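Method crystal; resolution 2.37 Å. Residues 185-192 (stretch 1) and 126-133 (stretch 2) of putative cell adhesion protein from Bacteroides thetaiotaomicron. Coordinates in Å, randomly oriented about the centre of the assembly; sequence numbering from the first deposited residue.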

ATOM      1  N   VAL A 185      -1.002 -14.939  27.645  1.00 75.25           N
ATOM      2  CA  VAL A 185      -0.944 -15.919  26.558  1.00 73.24           C
ATOM      3  C   VAL A 185      -1.467 -15.188  25.331  1.00 71.44           C
ATOM      4  O   VAL A 185      -2.479 -14.478  25.426  1.00 71.36           O
ATOM      5  CB  VAL A 185      -1.703 -17.240  26.826  1.00 79.48           C
ATOM      6  CG1 VAL A 185      -1.481 -18.244  25.681  1.00 78.59           C
ATOM      7  CG2 VAL A 185      -1.311 -17.851  28.174  1.00 81.22           C
ATOM      8  N   THR A 186      -0.721 -15.265  24.219  1.00 62.43           N
ATOM      9  CA  THR A 186      -1.075 -14.570  23.000  1.00 58.60           C
ATOM     10  C   THR A 186      -1.782 -15.532  22.055  1.00 57.30           C
ATOM     11  O   THR A 186      -1.253 -16.616  21.752  1.00 56.74           O
ATOM     12  CB  THR A 186       0.181 -13.926  22.360  1.00 60.99           C
ATOM     13  OG1 THR A 186       0.910 -13.202  23.348  1.00 63.73           O
ATOM     14  CG2 THR A 186      -0.171 -12.958  21.256  1.00 51.74           C
ATOM     15  N   THR A 187      -2.982 -15.131  21.592  1.00 51.19           N
ATOM     16  CA  THR A 187      -3.716 -15.883  20.580  1.00 49.71           C
ATOM     17  C   THR A 187      -2.906 -15.828  19.281  1.00 49.82           C
ATOM     18  O   THR A 187      -2.619 -14.743  18.778  1.00 47.14           O
ATOM     19  CB  THR A 187      -5.128 -15.331  20.369  1.00 51.72           C
ATOM     20  OG1 THR A 187      -5.887 -15.449  21.578  1.00 52.72           O
ATOM     21  CG2 THR A 187      -5.855 -16.048  19.231  1.00 46.15           C
ATOM     22  N   ASN A 188      -2.497 -16.993  18.785  1.00 45.56           N
ATOM     23  CA  ASN A 188      -1.788 -17.100  17.517  1.00 43.42           C
ATOM     24  C   ASN A 188      -2.707 -17.727  16.487  1.00 47.03           C
ATOM     25  O   ASN A 188      -3.456 -18.645  16.809  1.00 48.37           O
ATOM     26  CB  ASN A 188      -0.490 -17.889  17.646  1.00 35.66           C
ATOM     27  CG  ASN A 188       0.714 -17.066  18.001  1.00 44.47           C
ATOM     28  OD1 ASN A 188       1.679 -17.047  17.250  1.00 43.65           O
ATOM     29  ND2 ASN A 188       0.747 -16.444  19.189  1.00 31.57           N
ATOM     30  N   VAL A 189      -2.705 -17.187  15.262  1.00 41.66           N
ATOM     31  CA  VAL A 189      -3.541 -17.738  14.190  1.00 40.69           C
ATOM     32  C   VAL A 189      -2.614 -18.332  13.138  1.00 44.73           C
ATOM     33  O   VAL A 189      -1.414 -18.037  13.114  1.00 41.78           O
ATOM     34  CB  VAL A 189      -4.578 -16.737  13.598  1.00 42.33           C
ATOM     35  CG1 VAL A 189      -5.650 -16.365  14.627  1.00 42.30           C
ATOM     36  CG2 VAL A 189      -3.912 -15.493  13.015  1.00 40.23           C
ATOM     37  N   LEU A 190      -3.151 -19.202  12.295  1.00 43.47           N
ATOM     38  CA  LEU A 190      -2.312 -19.807  11.277  1.00 43.98           C
ATOM     39  C   LEU A 190      -2.198 -18.870  10.076  1.00 48.44           C
ATOM     40  O   LEU A 190      -3.160 -18.140   9.818  1.00 47.91           O
ATOM     41  CB  LEU A 190      -2.835 -21.188  10.865  1.00 45.44           C
ATOM     42  CG  LEU A 190      -2.986 -22.251  11.968  1.00 50.87           C
ATOM     43  CD1 LEU A 190      -3.633 -23.497  11.422  1.00 51.89           C
ATOM     44  CD2 LEU A 190      -1.632 -22.614  12.611  1.00 49.51           C
ATOM     45  N   PRO A 191      -1.016 -18.812   9.384  1.00 43.86           N
ATOM     46  CA  PRO A 191      -0.886 -17.917   8.207  1.00 42.33           C
ATOM     47  C   PRO A 191      -1.908 -18.224   7.116  1.00 47.32           C
ATOM     48  O   PRO A 191      -2.087 -19.366   6.710  1.00 47.88           O
ATOM     49  CB  PRO A 191       0.533 -18.190   7.700  1.00 43.33           C
ATOM     50  CG  PRO A 191       1.234 -18.865   8.814  1.00 47.35           C
ATOM     51  CD  PRO A 191       0.220 -19.599   9.605  1.00 43.66           C
ATOM     52  N   GLN A 192      -2.607 -17.183   6.673  1.00 45.41           N
ATOM     53  CA  GLN A 192      -3.656 -17.229   5.664  1.00 45.16           C
ATOM     54  C   GLN A 192      -3.924 -15.838   5.133  1.00 51.07           C
ATOM     55  O   GLN A 192      -3.571 -14.846   5.779  1.00 49.91           O
ATOM     56  CB  GLN A 192      -4.953 -17.827   6.248  1.00 46.25           C
ATOM     57  CG  GLN A 192      -5.476 -17.099   7.490  1.00 47.41           C
ATOM     58  CD  GLN A 192      -6.453 -17.925   8.274  1.00 57.68           C
ATOM     59  OE1 GLN A 192      -7.635 -17.971   7.980  1.00 54.87           O
ATOM     60  NE2 GLN A 192      -5.981 -18.602   9.290  1.00 53.70           N
TER
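Stretch 2 (126-133) KRMTVPVI

Stretch 2 runs antiparallel to stretch 1 in the same chain and pairs with it as a short piece of β-sheet. The register sets T129 beside L190, V130 beside V189, P131 beside N188 and V132 beside T187. The two stretches bury 507 Å² between them, both sides summed.

K126 and R127 are in extended strand conformation. K126 lies out of reach of stretch 1. R127 touches it only with its side chain: CD of R127 is 3.6 Å from OD1 of N188.

M128, a selenomethionine, leaves the strand, with phi/psi of -87/-21. Its side chain stays 6.0 Å or more from stretch 1, and the contact comes from its backbone. The carbonyl O of M128 is 3.2 Å from CG of P191.

T129 is extended again, at -95/173, and its chi1 is p. Its OG1 donates a short hydrogen bond of 2.6 Å to OD1 of N188. The amide end of N188 reaches nearer to stretch 2 than its CA-to-CB direction suggests. On the other side of that amide, ND2 of N188 bonds to O of T186 at 3.3 Å, so both polar atoms of the group are used. The methyl CG2 of T129 lies 4.0 Å from CD2 of L190.

The second strand of stretch 2 starts at V130. V130 and V189 form the hydrogen-bonded pair, with CA atoms 5.0 Å apart. N of V130 donates to O of V189 at 2.8 Å, and N of V189 donates to O of V130, also at 2.8 Å. Their side chains share one face of the sheet, where CB of V130 is 3.9 Å from CG2 of V189. CG2 of V130 also packs 4.4 Å from CG of P191.

P131 has no amide hydrogen to give. It occupies a non-hydrogen-bonded position opposite N188, and the two CA atoms come within 4.2 Å. Both side chains lie on the face opposite to that of V130 and V189. CA of P131 makes a CA-H...O contact of 3.5 Å with O of T187, and CB of P131 is 3.7 Å from CG2 of T186.

V132 resumes the backbone bonding. Its N donates to O of T187 at 2.8 Å, with a more bent angle of 139°. CG2 of V132 meets CG1 of V189 at 3.9 Å. A water then bridges the two stretches: it donates to O of V132 at 2.6 Å and accepts from N of T187 at 2.9 Å.

I133 continues the strand, but the end of its side chain leads away from stretch 1.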

ATOM      1  N   LYS A 126      12.257 -18.065  14.111  1.00 37.51           N
ATOM      2  CA  LYS A 126      11.189 -17.444  13.360  1.00 35.98           C
ATOM      3  C   LYS A 126       9.861 -17.834  14.051  1.00 39.48           C
ATOM      4  O   LYS A 126       9.756 -18.983  14.489  1.00 40.54           O
ATOM      5  CB  LYS A 126      11.181 -17.963  11.903  1.00 36.58           C
ATOM      6  CG  LYS A 126      12.382 -17.618  11.052  1.00 34.24           C
ATOM      7  CD  LYS A 126      12.276 -18.259   9.677  1.00 32.69           C
ATOM      8  CE  LYS A 126      13.442 -17.929   8.763  1.00 42.45           C
ATOM      9  NZ  LYS A 126      13.385 -18.774   7.532  1.00 51.74           N
ATOM     10  N   ARG A 127       8.855 -16.927  14.140  1.00 35.56           N
ATOM     11  CA  ARG A 127       7.510 -17.287  14.619  1.00 35.71           C
ATOM     12  C   ARG A 127       6.731 -17.662  13.349  1.00 39.09           C
ATOM     13  O   ARG A 127       6.638 -16.829  12.438  1.00 39.46           O
ATOM     14  CB  ARG A 127       6.838 -16.164  15.430  1.00 33.61           C
ATOM     15  CG  ARG A 127       5.463 -16.540  16.010  1.00 34.81           C
ATOM     16  CD  ARG A 127       4.976 -15.560  17.057  1.00 36.24           C
ATOM     17  NE  ARG A 127       5.656 -15.733  18.345  1.00 51.10           N
ATOM     18  CZ  ARG A 127       6.601 -14.928  18.838  1.00 57.39           C
ATOM     19  NH1 ARG A 127       6.969 -13.844  18.180  1.00 35.53           N
ATOM     20  NH2 ARG A 127       7.162 -15.192  20.011  1.00 46.67           N
HETATM   21  N   MSE A 128       6.275 -18.937  13.248  1.00 33.98           N
HETATM   22  CA  MSE A 128       5.605 -19.499  12.055  1.00 33.27           C
HETATM   23  C   MSE A 128       4.099 -19.253  12.070  1.00 41.00           C
HETATM   24  O   MSE A 128       3.458 -19.301  11.011  1.00 40.73           O
HETATM   25  CB  MSE A 128       5.905 -21.000  11.887  1.00 35.12           C
HETATM   26  CG  MSE A 128       7.384 -21.377  12.090  1.00 40.69           C
HETATM   27 SE   MSE A 128       8.631 -20.263  11.087  0.75 47.83          SE
HETATM   28  CE  MSE A 128       8.136 -20.729   9.206  1.00 44.27           C
ATOM     29  N   THR A 129       3.546 -18.992  13.273  1.00 38.65           N
ATOM     30  CA  THR A 129       2.153 -18.608  13.501  1.00 38.86           C
ATOM     31  C   THR A 129       2.087 -17.060  13.564  1.00 41.44           C
ATOM     32  O   THR A 129       3.136 -16.395  13.548  1.00 40.58           O
ATOM     33  CB  THR A 129       1.600 -19.276  14.749  1.00 45.12           C
ATOM     34  OG1 THR A 129       2.539 -19.054  15.801  1.00 42.23           O
ATOM     35  CG2 THR A 129       1.348 -20.783  14.558  1.00 43.53           C
ATOM     36  N   VAL A 130       0.860 -16.489  13.632  1.00 36.91           N
ATOM     37  CA  VAL A 130       0.642 -15.043  13.594  1.00 35.84           C
ATOM     38  C   VAL A 130      -0.007 -14.566  14.917  1.00 40.31           C
ATOM     39  O   VAL A 130      -1.179 -14.862  15.129  1.00 41.46           O
ATOM     40  CB  VAL A 130      -0.205 -14.629  12.329  1.00 38.18           C
ATOM     41  CG1 VAL A 130      -0.450 -13.119  12.258  1.00 35.93           C
ATOM     42  CG2 VAL A 130       0.446 -15.130  11.028  1.00 37.67           C
ATOM     43  N   PRO A 131       0.714 -13.847  15.821  1.00 36.53           N
ATOM     44  CA  PRO A 131       0.060 -13.351  17.049  1.00 37.30           C
ATOM     45  C   PRO A 131      -0.981 -12.281  16.752  1.00 44.58           C
ATOM     46  O   PRO A 131      -0.888 -11.534  15.760  1.00 43.42           O
ATOM     47  CB  PRO A 131       1.210 -12.754  17.874  1.00 38.37           C
ATOM     48  CG  PRO A 131       2.453 -13.083  17.184  1.00 40.96           C
ATOM     49  CD  PRO A 131       2.125 -13.423  15.765  1.00 36.95           C
ATOM     50  N   VAL A 132      -1.988 -12.223  17.616  1.00 42.88           N
ATOM     51  CA  VAL A 132      -3.088 -11.267  17.513  1.00 42.95           C
ATOM     52  C   VAL A 132      -3.079 -10.385  18.765  1.00 47.66           C
ATOM     53  O   VAL A 132      -3.122 -10.907  19.885  1.00 46.37           O
ATOM     54  CB  VAL A 132      -4.474 -11.960  17.304  1.00 46.72           C
ATOM     55  CG1 VAL A 132      -5.558 -10.923  17.003  1.00 46.34           C
ATOM     56  CG2 VAL A 132      -4.414 -13.010  16.194  1.00 45.87           C
ATOM     57  N   ILE A 133      -3.018  -9.057  18.569  1.00 46.01           N
ATOM     58  CA  ILE A 133      -3.050  -8.114  19.691  1.00 46.60           C
ATOM     59  C   ILE A 133      -4.283  -7.235  19.598  1.00 48.48           C
ATOM     60  O   ILE A 133      -4.634  -6.776  18.514  1.00 47.46           O
ATOM     61  CB  ILE A 133      -1.751  -7.272  19.844  1.00 49.60           C
ATOM     62  CG1 ILE A 133      -1.454  -6.398  18.605  1.00 49.59           C
ATOM     63  CG2 ILE A 133      -0.558  -8.182  20.185  1.00 51.79           C
ATOM     64  CD1 ILE A 133      -0.376  -5.379  18.827  1.00 61.82           C
TER
HETATM   65  O   HOH W   1      -3.756 -12.360  22.005  1.00 37.28           O